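Local coordinates for protein o-succinylbenzoate synthase (Synechococcus elongatus, PDB 2OZT) that catalyses the dehydration of 2-succinyl-6-hydroxy-2,4-cyclohexadiene-1-carboxylate to 2-succinylbenzoate, a metal-dependent step on the route to phylloquinone, at residues Q132-W137 with K163-A168; Y194-L199 with A219-V224. All coordinates share one frame; numbering follows the deposited sequence.

Interaction 1. Residues Q132-W137 with K163-A168; sequences QTTFKW and KLRLDA. With NA (sodium ion), chain D; PO4 (phosphate ion), chain B.
Trp137 and Leu166 meet on the buried face of two parallel strands, the edge of the indole presenting CE3 to Leu166 CD2 at 3.8 Å. Leu164 CD1 fills the neighbouring place, against Phe135 CB (3.8 Å) and Trp137 CB, with helices 120-129 and 144-157 packed over these side chains. Five backbone bonds hold the strands in register, from Lys163 N to Thr133 O through Asp167 N to Trp137 O. Strand 134-138, helix 144-157 and strand 163-167 form a beta-alpha-beta unit of the enolase-superfamily barrel, and the other face looks into its interior. There Lys136, with CG anti to the backbone N (chi1 -177°), runs past Asp167 CB and sets NZ 3.0 Å from Asp167 OD2, a salt bridge on the anti side of the carboxylate and 26° out of its plane. Asp167 OD1 binds the sodium ion at 2.5 Å. An alanine in place of Lys136 would probably leave Asp167 OD2 without its cation, and the like charge of nearby Glu196 less well offset. The opposite end is looser at Thr134, near a phosphate ion, and at exposed Lys163, whose end turns away from the partner strand. Buried Arg165, its guanidinium under Thr134 CG2, bonds phosphate O2 through NH2 (2.7 Å), Glu193 and the Ala295 carbonyl.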
loop_
_atom_site.group_PDB
_atom_site.type_symbol
_atom_site.label_atom_id
_atom_site.label_comp_id
_atom_site.label_asym_id
_atom_site.label_seq_id
_atom_site.Cartn_x
_atom_site.Cartn_y
_atom_site.Cartn_z
ATOM N N GLN A 132 -5.926 17.114 6.391
ATOM C CA GLN A 132 -4.901 16.401 5.580
ATOM C C GLN A 132 -3.982 17.408 4.930
ATOM O O GLN A 132 -4.458 18.330 4.286
ATOM C CB GLN A 132 -5.587 15.522 4.547
ATOM C CG GLN A 132 -6.437 14.433 5.190
ATOM C CD GLN A 132 -7.159 13.668 4.156
ATOM O OE1 GLN A 132 -8.277 14.026 3.742
ATOM N NE2 GLN A 132 -6.543 12.597 3.714
ATOM N N THR A 133 -2.676 17.205 5.073
ATOM C CA THR A 133 -1.695 18.209 4.658
ATOM C C THR A 133 -0.696 17.640 3.664
ATOM O O THR A 133 0.136 18.388 3.142
ATOM C CB THR A 133 -0.965 18.841 5.870
ATOM O OG1 THR A 133 -0.347 17.804 6.625
ATOM C CG2 THR A 133 -1.964 19.632 6.713
ATOM N N THR A 134 -0.791 16.334 3.383
ATOM C CA THR A 134 0.043 15.703 2.341
ATOM C C THR A 134 -0.891 15.194 1.286
ATOM O O THR A 134 -1.978 14.668 1.594
ATOM C CB THR A 134 0.816 14.511 2.925
ATOM O OG1 THR A 134 1.713 15.019 3.927
ATOM C CG2 THR A 134 1.626 13.787 1.869
ATOM N N PHE A 135 -0.491 15.391 0.023
ATOM C CA PHE A 135 -1.325 15.088 -1.130
ATOM C C PHE A 135 -0.558 14.246 -2.123
ATOM O O PHE A 135 0.668 14.342 -2.176
ATOM C CB PHE A 135 -1.703 16.411 -1.842
ATOM C CG PHE A 135 -2.531 17.314 -0.968
ATOM C CD1 PHE A 135 -3.899 17.195 -0.947
ATOM C CD2 PHE A 135 -1.914 18.226 -0.135
ATOM C CE1 PHE A 135 -4.675 17.999 -0.109
ATOM C CE2 PHE A 135 -2.689 19.055 0.707
ATOM C CZ PHE A 135 -4.072 18.899 0.741
ATOM N N LYS A 136 -1.287 13.476 -2.913
ATOM C CA LYS A 136 -0.651 12.748 -4.041
ATOM C C LYS A 136 -1.458 13.024 -5.278
ATOM O O LYS A 136 -2.666 12.787 -5.294
ATOM C CB LYS A 136 -0.620 11.235 -3.775
ATOM C CG LYS A 136 0.121 10.474 -4.934
ATOM C CD LYS A 136 0.316 8.971 -4.626
ATOM C CE LYS A 136 -0.967 8.195 -4.779
ATOM N NZ LYS A 136 -0.806 6.703 -4.933
ATOM N N TRP A 137 -0.798 13.585 -6.298
ATOM C CA TRP A 137 -1.476 13.953 -7.544
ATOM C C TRP A 137 -0.987 13.048 -8.668
ATOM O O TRP A 137 0.218 12.792 -8.788
ATOM C CB TRP A 137 -1.129 15.413 -7.878
ATOM C CG TRP A 137 -1.744 15.946 -9.172
ATOM C CD1 TRP A 137 -3.016 15.735 -9.622
ATOM C CD2 TRP A 137 -1.096 16.775 -10.135
ATOM N NE1 TRP A 137 -3.195 16.378 -10.839
ATOM C CE2 TRP A 137 -2.029 17.009 -11.173
ATOM C CE3 TRP A 137 0.190 17.334 -10.234
ATOM C CZ2 TRP A 137 -1.728 17.806 -12.302
ATOM C CZ3 TRP A 137 0.494 18.114 -11.379
ATOM C CH2 TRP A 137 -0.472 18.338 -12.391
ATOM N N LYS A 163 2.545 19.246 1.676
ATOM C CA LYS A 163 3.525 18.365 1.015
ATOM C C LYS A 163 2.834 17.687 -0.150
ATOM O O LYS A 163 1.662 17.382 -0.073
ATOM C CB LYS A 163 4.042 17.300 1.985
ATOM C CG LYS A 163 4.968 17.858 3.100
ATOM C CD LYS A 163 6.339 18.280 2.498
ATOM C CE LYS A 163 7.290 18.815 3.581
ATOM N NZ LYS A 163 7.898 17.730 4.417
ATOM N N LEU A 164 3.548 17.482 -1.267
ATOM C CA LEU A 164 2.933 16.950 -2.473
ATOM C C LEU A 164 3.788 15.831 -3.077
ATOM O O LEU A 164 5.007 15.991 -3.223
ATOM C CB LEU A 164 2.801 18.123 -3.471
ATOM C CG LEU A 164 2.225 17.712 -4.803
ATOM C CD1 LEU A 164 0.782 17.145 -4.684
ATOM C CD2 LEU A 164 2.318 18.954 -5.722
ATOM N N ARG A 165 3.147 14.698 -3.343
ATOM C CA ARG A 165 3.741 13.549 -4.039
ATOM C C ARG A 165 3.216 13.539 -5.461
ATOM O O ARG A 165 2.023 13.839 -5.670
ATOM C CB ARG A 165 3.320 12.248 -3.307
ATOM C CG ARG A 165 3.751 12.171 -1.841
ATOM C CD ARG A 165 2.946 11.150 -1.094
ATOM N NE ARG A 165 3.390 11.168 0.301
ATOM C CZ ARG A 165 2.934 10.325 1.247
ATOM N NH1 ARG A 165 2.016 9.397 0.958
ATOM N NH2 ARG A 165 3.412 10.439 2.495
ATOM N N LEU A 166 4.074 13.240 -6.434
ATOM C CA LEU A 166 3.617 13.163 -7.824
ATOM C C LEU A 166 3.660 11.708 -8.256
ATOM O O LEU A 166 4.745 11.124 -8.275
ATOM C CB LEU A 166 4.522 13.981 -8.732
ATOM C CG LEU A 166 4.637 15.443 -8.329
ATOM C CD1 LEU A 166 5.655 16.152 -9.276
ATOM C CD2 LEU A 166 3.286 16.123 -8.326
ATOM N N ASP A 167 2.537 11.125 -8.646
ATOM C CA ASP A 167 2.522 9.714 -8.969
ATOM C C ASP A 167 2.379 9.503 -10.466
ATOM O O ASP A 167 1.299 9.723 -11.014
ATOM C CB ASP A 167 1.369 9.043 -8.216
ATOM C CG ASP A 167 1.457 7.532 -8.234
ATOM O OD1 ASP A 167 2.375 6.936 -8.879
ATOM O OD2 ASP A 167 0.608 6.855 -7.585
ATOM N N ALA A 168 3.458 9.027 -11.087
ATOM C CA ALA A 168 3.406 8.738 -12.501
ATOM C C ALA A 168 2.912 7.339 -12.848
ATOM O O ALA A 168 2.612 7.056 -14.037
ATOM C CB ALA A 168 4.770 8.976 -13.121
HETATM NA NA NA D . 2.864 4.520 -8.316
HETATM P P PO4 B . 4.784 13.308 4.850
HETATM O O1 PO4 B . 3.469 13.111 5.535
HETATM O O2 PO4 B . 4.934 12.156 3.917
HETATM O O3 PO4 B . 4.706 14.610 4.051
HETATM O O4 PO4 B . 6.083 13.416 5.627
#

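Interaction 2. Residues Y194-L199 with A219-V224; sequences YVEQPL and ALDESV. With NA (sodium ion), chain D.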
loop_
_atom_site.group_PDB
_atom_site.type_symbol
_atom_site.label_atom_id
_atom_site.label_comp_id
_atom_site.label_asym_id
_atom_site.label_seq_id
_atom_site.Cartn_x
_atom_site.Cartn_y
_atom_site.Cartn_z
ATOM N N TYR A 194 8.286 13.631 -3.305
ATOM C CA TYR A 194 8.919 12.710 -4.235
ATOM C C TYR A 194 8.087 12.549 -5.474
ATOM O O TYR A 194 6.899 12.957 -5.510
ATOM C CB TYR A 194 9.161 11.325 -3.595
ATOM C CG TYR A 194 7.994 10.605 -2.894
ATOM C CD1 TYR A 194 8.022 10.451 -1.507
ATOM C CD2 TYR A 194 6.922 10.061 -3.594
ATOM C CE1 TYR A 194 7.016 9.724 -0.821
ATOM C CE2 TYR A 194 5.889 9.339 -2.903
ATOM C CZ TYR A 194 5.967 9.201 -1.542
ATOM O OH TYR A 194 4.960 8.485 -0.936
ATOM N N VAL A 195 8.731 11.994 -6.515
ATOM C CA VAL A 195 8.053 11.486 -7.694
ATOM C C VAL A 195 7.950 9.961 -7.523
ATOM O O VAL A 195 8.951 9.288 -7.311
ATOM C CB VAL A 195 8.798 11.867 -9.018
ATOM C CG1 VAL A 195 8.099 11.223 -10.185
ATOM C CG2 VAL A 195 8.900 13.392 -9.196
ATOM N N GLU A 196 6.739 9.460 -7.633
ATOM C CA GLU A 196 6.477 8.041 -7.418
ATOM C C GLU A 196 6.449 7.275 -8.732
ATOM O O GLU A 196 5.737 7.685 -9.666
ATOM C CB GLU A 196 5.146 7.863 -6.687
ATOM C CG GLU A 196 4.850 6.444 -6.243
ATOM C CD GLU A 196 3.618 6.416 -5.362
ATOM O OE1 GLU A 196 3.091 7.493 -5.064
ATOM O OE2 GLU A 196 3.207 5.320 -4.934
ATOM N N GLN A 197 7.305 6.247 -8.842
ATOM C CA GLN A 197 7.316 5.343 -10.009
ATOM C C GLN A 197 7.363 6.091 -11.365
ATOM O O GLN A 197 6.447 5.972 -12.168
ATOM C CB GLN A 197 6.177 4.307 -9.926
ATOM C CG GLN A 197 6.457 3.062 -10.778
ATOM C CD GLN A 197 7.442 2.123 -10.144
ATOM O OE1 GLN A 197 7.367 1.840 -8.929
ATOM N NE2 GLN A 197 8.394 1.613 -10.926
ATOM N N PRO A 198 8.446 6.837 -11.594
ATOM C CA PRO A 198 8.449 7.564 -12.870
ATOM C C PRO A 198 8.501 6.643 -14.076
ATOM O O PRO A 198 7.924 6.988 -15.132
ATOM C CB PRO A 198 9.698 8.435 -12.775
ATOM C CG PRO A 198 10.593 7.763 -11.790
ATOM C CD PRO A 198 9.603 7.181 -10.761
ATOM N N LEU A 199 9.111 5.478 -13.932
ATOM C CA LEU A 199 9.264 4.537 -15.064
ATOM C C LEU A 199 8.638 3.219 -14.684
ATOM O O LEU A 199 8.531 2.931 -13.488
ATOM C CB LEU A 199 10.754 4.332 -15.404
ATOM C CG LEU A 199 11.584 5.576 -15.762
ATOM C CD1 LEU A 199 13.042 5.182 -15.914
ATOM C CD2 LEU A 199 11.030 6.159 -17.049
ATOM N N ALA A 219 10.194 7.595 -5.376
ATOM C CA ALA A 219 9.631 6.481 -4.611
ATOM C C ALA A 219 9.297 5.324 -5.524
ATOM O O ALA A 219 8.738 5.495 -6.600
ATOM C CB ALA A 219 8.361 6.943 -3.931
ATOM N N LEU A 220 9.550 4.103 -5.066
ATOM C CA LEU A 220 9.105 2.908 -5.784
ATOM C C LEU A 220 7.779 2.424 -5.244
ATOM O O LEU A 220 7.543 2.482 -4.031
ATOM C CB LEU A 220 10.118 1.768 -5.573
ATOM C CG LEU A 220 11.503 2.102 -6.133
ATOM C CD1 LEU A 220 12.432 1.001 -5.694
ATOM C CD2 LEU A 220 11.533 2.257 -7.658
ATOM N N ASP A 221 6.921 1.969 -6.155
ATOM C CA ASP A 221 5.570 1.517 -5.755
ATOM C C ASP A 221 5.303 0.226 -6.507
ATOM O O ASP A 221 5.424 -0.851 -5.926
ATOM C CB ASP A 221 4.550 2.630 -6.046
ATOM C CG ASP A 221 3.132 2.265 -5.669
ATOM O OD1 ASP A 221 2.903 1.376 -4.804
ATOM O OD2 ASP A 221 2.187 2.878 -6.229
ATOM N N GLU A 222 4.947 0.306 -7.784
ATOM C CA GLU A 222 4.758 -0.898 -8.584
ATOM C C GLU A 222 5.985 -1.786 -8.551
ATOM O O GLU A 222 5.863 -3.027 -8.634
ATOM C CB GLU A 222 4.420 -0.501 -10.033
ATOM C CG GLU A 222 2.987 0.065 -10.244
ATOM C CD GLU A 222 2.801 1.565 -10.024
ATOM O OE1 GLU A 222 3.682 2.223 -9.437
ATOM O OE2 GLU A 222 1.704 2.103 -10.409
ATOM N N SER A 223 7.166 -1.190 -8.369
ATOM C CA SER A 223 8.391 -1.972 -8.311
ATOM C C SER A 223 8.574 -2.782 -7.035
ATOM O O SER A 223 9.423 -3.707 -7.019
ATOM C CB SER A 223 9.624 -1.066 -8.467
ATOM O OG SER A 223 9.805 -0.629 -9.823
ATOM N N VAL A 224 7.861 -2.390 -5.970
ATOM C CA VAL A 224 8.047 -3.042 -4.670
ATOM C C VAL A 224 6.734 -3.555 -4.082
ATOM O O VAL A 224 6.025 -2.847 -3.393
ATOM C CB VAL A 224 8.862 -2.194 -3.652
ATOM C CG1 VAL A 224 10.348 -2.095 -4.101
ATOM C CG2 VAL A 224 8.293 -0.783 -3.459
HETATM NA NA NA D . 2.864 4.520 -8.316
#
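Ala219 CB sits over one face of the Tyr194 ring, 3.7 Å from its centroid, in a CH-pi contact displaced toward CD2 and CE2. Backbone pairing is brief: Ala219 N bonds Val195 O, and Gln197 N bonds Ala219 O at 2.8 Å. Beyond it, side-chain hydrogen bonds centre on Gln197. Its chain bends at chi2 (77°) and brings the amide up to the turn at 221-224, where OE1 accepts Asp221 N nearly straight (2.8 Å) and Ser223 N from above the carbonyl plane. NE2 gives its hydrogens to Ser223 OG (2.9 Å) and Leu199 O, both near the amide plane, so four bonds fix the rotation of this buried group. Strands 192-196 and 218-220, linked through helix 204-213, are neighbours in the barrel of the enolase superfamily, whose metal ligands lie at the C-terminal ends of the strands. The metal contacts follow that plan: Asp221 OD2 and Glu222 OE1 each bind sodium at 2.7 Å, joined by Asp167. Glu196, a magnesium ligand of the enzyme, does not bind the sodium here; its OE2 lies 2.9 Å from Asp221 OD2, a pair of acceptors whose repulsion the nearby cation would probably ease. Lys245 forms a salt bridge with Asp221 OD1, and Asn169 bonds Glu222 OE2.

How the interactions relate
Both contacts are buried and belong to one parallel barrel sheet, in which strands 163-167 and 192-196 are neighbours: Leu166 N and O probably pair with Tyr194 O and Glu196 N. The sodium ion joins them too, taking one ligand from interaction 1 and two from interaction 2. Their chemistry differs with position. Interaction 1 follows two strands along their length, so it combines a long backbone ladder with an apolar outer face under helices, and reaches a bound phosphate at its far end, beside exposed Lys163. Interaction 2 is concentrated where the strands give way to loops, and side-chain amide bonds and clustered carboxylates take over. Between them Lys136 packs CD against Glu196 OE1, its NZ making a long, weak ion pair with that oxygen.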